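PDB 6RN5: CHAD domain protein from Streptomyces chartreusis, which probably binds polyphosphate through its helical CHAD domain and also binds copper ions, combining the two activities in one fold. Local coordinates for residues Leu73-Cys85 and Val217-Leu231. Sequence-based numbering, arbitrary orientation.
Sequences LHTFQSLLDTDWC and VPLTPAAATADLRPL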
loop_
_atom_site.group_PDB
_atom_site.type_symbol
_atom_site.label_atom_id
_atom_site.label_comp_id
_atom_site.label_asym_id
_atom_site.label_seq_id
_atom_site.Cartn_x
_atom_site.Cartn_y
_atom_site.Cartn_z
ATOM N N LEU A 73 -3.065 40.661 5.931
ATOM C CA LEU A 73 -2.365 41.362 6.994
ATOM C C LEU A 73 -0.952 40.800 7.173
ATOM O O LEU A 73 -0.149 41.408 7.817
ATOM C CB LEU A 73 -3.161 41.305 8.302
ATOM C CG LEU A 73 -4.125 42.490 8.518
ATOM C CD1 LEU A 73 -5.031 42.761 7.345
ATOM C CD2 LEU A 73 -4.971 42.265 9.754
ATOM N N HIS A 74 -0.669 39.629 6.619
ATOM C CA HIS A 74 0.653 39.039 6.726
ATOM C C HIS A 74 1.453 39.549 5.552
ATOM O O HIS A 74 2.455 40.195 5.747
ATOM C CB HIS A 74 0.578 37.491 6.705
ATOM C CG HIS A 74 1.895 36.826 6.887
ATOM N ND1 HIS A 74 2.648 36.356 5.838
ATOM C CD2 HIS A 74 2.613 36.580 8.005
ATOM C CE1 HIS A 74 3.762 35.827 6.300
ATOM N NE2 HIS A 74 3.765 35.944 7.614
ATOM N N THR A 75 0.993 39.222 4.340
ATOM C CA THR A 75 1.701 39.518 3.085
ATOM C C THR A 75 2.001 41.013 2.930
ATOM O O THR A 75 3.063 41.390 2.394
ATOM C CB THR A 75 0.871 39.021 1.875
ATOM O OG1 THR A 75 0.654 37.615 1.994
ATOM C CG2 THR A 75 1.574 39.295 0.574
ATOM N N PHE A 76 1.042 41.848 3.362
ATOM C CA PHE A 76 1.057 43.294 3.099
ATOM C C PHE A 76 1.166 44.064 4.389
ATOM O O PHE A 76 0.771 45.230 4.481
ATOM C CB PHE A 76 -0.202 43.734 2.314
ATOM C CG PHE A 76 -0.401 43.003 0.996
ATOM C CD1 PHE A 76 0.246 43.425 -0.170
ATOM C CD2 PHE A 76 -1.266 41.907 0.907
ATOM C CE1 PHE A 76 0.032 42.751 -1.388
ATOM C CE2 PHE A 76 -1.470 41.229 -0.306
ATOM C CZ PHE A 76 -0.821 41.642 -1.443
ATOM N N GLN A 77 1.759 43.409 5.375
ATOM C CA GLN A 77 1.909 43.974 6.690
ATOM C C GLN A 77 2.674 45.269 6.623
ATOM O O GLN A 77 2.382 46.163 7.384
ATOM C CB GLN A 77 2.649 43.039 7.651
ATOM C CG GLN A 77 2.602 43.564 9.086
ATOM C CD GLN A 77 2.966 42.531 10.135
ATOM O OE1 GLN A 77 3.999 42.660 10.773
ATOM N NE2 GLN A 77 2.111 41.493 10.319
ATOM N N SER A 78 3.629 45.382 5.707
ATOM C CA SER A 78 4.451 46.605 5.662
ATOM C C SER A 78 3.639 47.821 5.260
ATOM O O SER A 78 4.056 48.916 5.528
ATOM C CB SER A 78 5.644 46.436 4.707
ATOM O OG SER A 78 5.213 45.988 3.446
ATOM N N LEU A 79 2.490 47.647 4.600
ATOM C CA LEU A 79 1.652 48.799 4.224
ATOM C C LEU A 79 0.571 49.171 5.251
ATOM O O LEU A 79 -0.209 50.052 4.992
ATOM C CB LEU A 79 1.016 48.570 2.843
ATOM C CG LEU A 79 2.085 48.431 1.745
ATOM C CD1 LEU A 79 1.398 48.395 0.416
ATOM C CD2 LEU A 79 3.074 49.584 1.763
ATOM N N LEU A 80 0.572 48.541 6.426
ATOM C CA LEU A 80 -0.522 48.646 7.394
ATOM C C LEU A 80 0.081 48.894 8.778
ATOM O O LEU A 80 1.191 48.542 9.021
ATOM C CB LEU A 80 -1.331 47.339 7.391
ATOM C CG LEU A 80 -1.983 46.927 6.061
ATOM C CD1 LEU A 80 -2.311 45.435 5.937
ATOM C CD2 LEU A 80 -3.261 47.695 5.863
ATOM N N ASP A 81 -0.662 49.498 9.681
ATOM C CA ASP A 81 -0.224 49.654 11.083
ATOM C C ASP A 81 0.167 48.334 11.723
ATOM O O ASP A 81 -0.643 47.391 11.788
ATOM C CB ASP A 81 -1.350 50.290 11.871
ATOM C CG ASP A 81 -0.991 50.539 13.313
ATOM O OD1 ASP A 81 -0.866 49.601 14.135
ATOM O OD2 ASP A 81 -0.885 51.709 13.635
ATOM N N THR A 82 1.401 48.268 12.226
ATOM C CA THR A 82 1.950 47.022 12.681
ATOM C C THR A 82 1.187 46.440 13.875
ATOM O O THR A 82 0.843 45.243 13.846
ATOM C CB THR A 82 3.452 47.163 12.991
ATOM O OG1 THR A 82 4.135 47.366 11.769
ATOM C CG2 THR A 82 4.027 45.906 13.583
ATOM N N ASP A 83 0.949 47.264 14.904
ATOM C CA ASP A 83 0.228 46.839 16.115
ATOM C C ASP A 83 -1.146 46.319 15.727
ATOM O O ASP A 83 -1.528 45.219 16.114
ATOM C CB ASP A 83 0.033 47.984 17.118
ATOM C CG ASP A 83 1.330 48.486 17.711
ATOM O OD1 ASP A 83 2.311 47.726 17.779
ATOM O OD2 ASP A 83 1.358 49.666 18.106
ATOM N N TRP A 84 -1.878 47.103 14.945
ATOM C CA TRP A 84 -3.171 46.648 14.464
ATOM C C TRP A 84 -3.080 45.242 13.800
ATOM O O TRP A 84 -3.783 44.326 14.204
ATOM C CB TRP A 84 -3.749 47.700 13.553
ATOM C CG TRP A 84 -5.053 47.317 12.957
ATOM C CD1 TRP A 84 -6.309 47.461 13.515
ATOM C CD2 TRP A 84 -5.253 46.776 11.652
ATOM N NE1 TRP A 84 -7.268 47.007 12.629
ATOM C CE2 TRP A 84 -6.643 46.599 11.477
ATOM C CE3 TRP A 84 -4.382 46.396 10.615
ATOM C CZ2 TRP A 84 -7.174 46.045 10.329
ATOM C CZ3 TRP A 84 -4.918 45.866 9.471
ATOM C CH2 TRP A 84 -6.314 45.697 9.332
ATOM N N CYS A 85 -2.155 45.045 12.868
ATOM C CA CYS A 85 -1.964 43.730 12.244
ATOM C C CYS A 85 -1.732 42.613 13.261
ATOM O O CYS A 85 -2.312 41.525 13.177
ATOM C CB CYS A 85 -0.774 43.723 11.272
ATOM S SG CYS A 85 -1.095 44.621 9.759
ATOM N N VAL A 217 -9.355 51.359 6.622
ATOM C CA VAL A 217 -8.180 50.506 6.581
ATOM C C VAL A 217 -6.989 51.317 7.093
ATOM O O VAL A 217 -6.714 52.366 6.553
ATOM C CB VAL A 217 -7.939 50.084 5.147
ATOM C CG1 VAL A 217 -6.757 49.148 5.059
ATOM C CG2 VAL A 217 -9.221 49.454 4.557
ATOM N N PRO A 218 -6.263 50.828 8.106
ATOM C CA PRO A 218 -5.098 51.591 8.621
ATOM C C PRO A 218 -3.840 51.448 7.784
ATOM O O PRO A 218 -2.859 50.816 8.198
ATOM C CB PRO A 218 -4.907 51.005 10.031
ATOM C CG PRO A 218 -5.395 49.595 9.894
ATOM C CD PRO A 218 -6.551 49.644 8.944
ATOM N N LEU A 219 -3.893 52.004 6.579
ATOM C CA LEU A 219 -2.726 52.084 5.716
ATOM C C LEU A 219 -1.639 52.927 6.335
ATOM O O LEU A 219 -1.920 53.979 6.881
ATOM C CB LEU A 219 -3.110 52.718 4.388
ATOM C CG LEU A 219 -4.065 51.909 3.475
ATOM C CD1 LEU A 219 -4.387 52.676 2.212
ATOM C CD2 LEU A 219 -3.548 50.521 3.111
ATOM N N THR A 220 -0.381 52.529 6.196
ATOM C CA THR A 220 0.742 53.423 6.591
ATOM C C THR A 220 0.778 54.676 5.694
ATOM O O THR A 220 0.204 54.663 4.613
ATOM C CB THR A 220 2.120 52.729 6.471
ATOM O OG1 THR A 220 2.314 52.285 5.119
ATOM C CG2 THR A 220 2.211 51.569 7.412
ATOM N N PRO A 221 1.496 55.746 6.111
ATOM C CA PRO A 221 1.476 56.986 5.310
ATOM C C PRO A 221 1.781 56.819 3.826
ATOM O O PRO A 221 1.095 57.388 2.995
ATOM C CB PRO A 221 2.559 57.859 5.983
ATOM C CG PRO A 221 2.573 57.410 7.403
ATOM C CD PRO A 221 2.227 55.934 7.386
ATOM N N ALA A 222 2.785 56.023 3.497
ATOM C CA ALA A 222 3.245 55.898 2.110
ATOM C C ALA A 222 2.408 54.927 1.278
ATOM O O ALA A 222 2.595 54.862 0.061
ATOM C CB ALA A 222 4.713 55.457 2.090
ATOM N N ALA A 223 1.484 54.197 1.911
ATOM C CA ALA A 223 0.857 53.019 1.274
ATOM C C ALA A 223 0.055 53.351 0.045
ATOM O O ALA A 223 0.097 52.601 -0.936
ATOM C CB ALA A 223 -0.021 52.264 2.260
ATOM N N ALA A 224 -0.650 54.478 0.076
ATOM C CA ALA A 224 -1.635 54.789 -0.961
ATOM C C ALA A 224 -1.003 54.797 -2.356
ATOM O O ALA A 224 -1.631 54.327 -3.323
ATOM C CB ALA A 224 -2.326 56.123 -0.659
ATOM N N THR A 225 0.239 55.303 -2.431
ATOM C CA THR A 225 1.044 55.308 -3.661
ATOM C C THR A 225 1.954 54.067 -3.870
ATOM O O THR A 225 2.492 53.909 -4.944
ATOM C CB THR A 225 1.982 56.560 -3.773
ATOM O OG1 THR A 225 3.147 56.415 -2.938
ATOM C CG2 THR A 225 1.284 57.805 -3.387
ATOM N N ALA A 226 2.186 53.241 -2.857
ATOM C CA ALA A 226 3.100 52.079 -2.998
ATOM C C ALA A 226 2.547 50.992 -3.927
ATOM O O ALA A 226 1.348 50.739 -3.948
ATOM C CB ALA A 226 3.449 51.488 -1.642
ATOM N N ASP A 227 3.441 50.385 -4.707
ATOM C CA ASP A 227 3.095 49.351 -5.680
ATOM C C ASP A 227 2.919 48.061 -4.858
ATOM O O ASP A 227 3.786 47.732 -4.073
ATOM C CB ASP A 227 4.247 49.238 -6.702
ATOM C CG ASP A 227 3.984 48.221 -7.843
ATOM O OD1 ASP A 227 2.922 47.518 -7.951
ATOM O OD2 ASP A 227 4.909 48.125 -8.670
ATOM N N LEU A 228 1.782 47.372 -4.994
ATOM C CA LEU A 228 1.582 46.075 -4.303
ATOM C C LEU A 228 2.359 44.908 -4.903
ATOM O O LEU A 228 2.570 43.907 -4.226
ATOM C CB LEU A 228 0.125 45.653 -4.343
ATOM C CG LEU A 228 -0.920 46.534 -3.716
ATOM C CD1 LEU A 228 -2.240 45.745 -3.697
ATOM C CD2 LEU A 228 -0.473 46.978 -2.316
ATOM N N ARG A 229 2.802 45.009 -6.140
ATOM C CA ARG A 229 3.400 43.845 -6.790
ATOM C C ARG A 229 4.657 43.267 -6.179
ATOM O O ARG A 229 4.794 42.075 -6.129
ATOM C CB ARG A 229 3.595 44.092 -8.265
ATOM C CG ARG A 229 2.240 44.187 -8.972
ATOM C CD ARG A 229 2.390 44.782 -10.362
ATOM N NE ARG A 229 2.380 46.241 -10.287
ATOM C CZ ARG A 229 2.896 47.065 -11.196
ATOM N NH1 ARG A 229 2.811 48.384 -11.021
ATOM N NH2 ARG A 229 3.508 46.588 -12.269
ATOM N N PRO A 230 5.566 44.103 -5.693
ATOM C CA PRO A 230 6.754 43.566 -5.048
ATOM C C PRO A 230 6.418 42.738 -3.800
ATOM O O PRO A 230 7.083 41.738 -3.516
ATOM C CB PRO A 230 7.543 44.830 -4.662
ATOM C CG PRO A 230 7.016 45.881 -5.569
ATOM C CD PRO A 230 5.558 45.558 -5.712
ATOM N N LEU A 231 5.379 43.143 -3.077
ATOM C CA LEU A 231 4.915 42.362 -1.911
ATOM C C LEU A 231 4.326 41.009 -2.276
ATOM O O LEU A 231 4.614 40.036 -1.623
ATOM C CB LEU A 231 3.920 43.161 -1.077
ATOM C CG LEU A 231 4.540 44.462 -0.556
ATOM C CD1 LEU A 231 3.567 45.294 0.264
ATOM C CD2 LEU A 231 5.793 44.128 0.259
HETATM O O HOH W 1 4.891 39.977 1.096
#
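L80 and L219 form a single beta bridge between two interhelical connections, their CA atoms 4.4 Å apart, and illustrate how an all-helical fold can join its loops through backbone bonds. On one side of the bridge T220 N donates to L79 O at 2.8 Å, coming from above the carbonyl plane; on the other, D81 N donates to P218 O, nearly in line with the C=O bond (169°). T220 OG1 adds a weak bond to the same L79 oxygen. Farther along, a water donates to both T75 O and L231 O.

P218, centre of an inverse gamma turn, lays its CG over the middle of the W84 six-membered ring, 3.4 Å from the centroid, a CH-pi contact. W84 reaches it with CG anti to the backbone N (chi1 178°), while its own N-H donates to OD1 of D81, the N-cap of helix 82-120, at 2.8 Å. With an alanine in place of W84, P218 CG would probably lose its aromatic platform and a gap would open beside the bridge.

L79 spreads its branches: CD1 meets L228 CD2 at 3.6 Å, whereas CD2 touches A226 CB. L231 sets CD1 against L79 CG and CB against F76 CD1 (3.8 Å), and the F76 edge faces L228 O. The arrangement is loop-to-loop packing within the CHAD helical bundle, joining the turn between helices 56-75 and 82-120 to the connection entering helix 229-244, away from the copper sites.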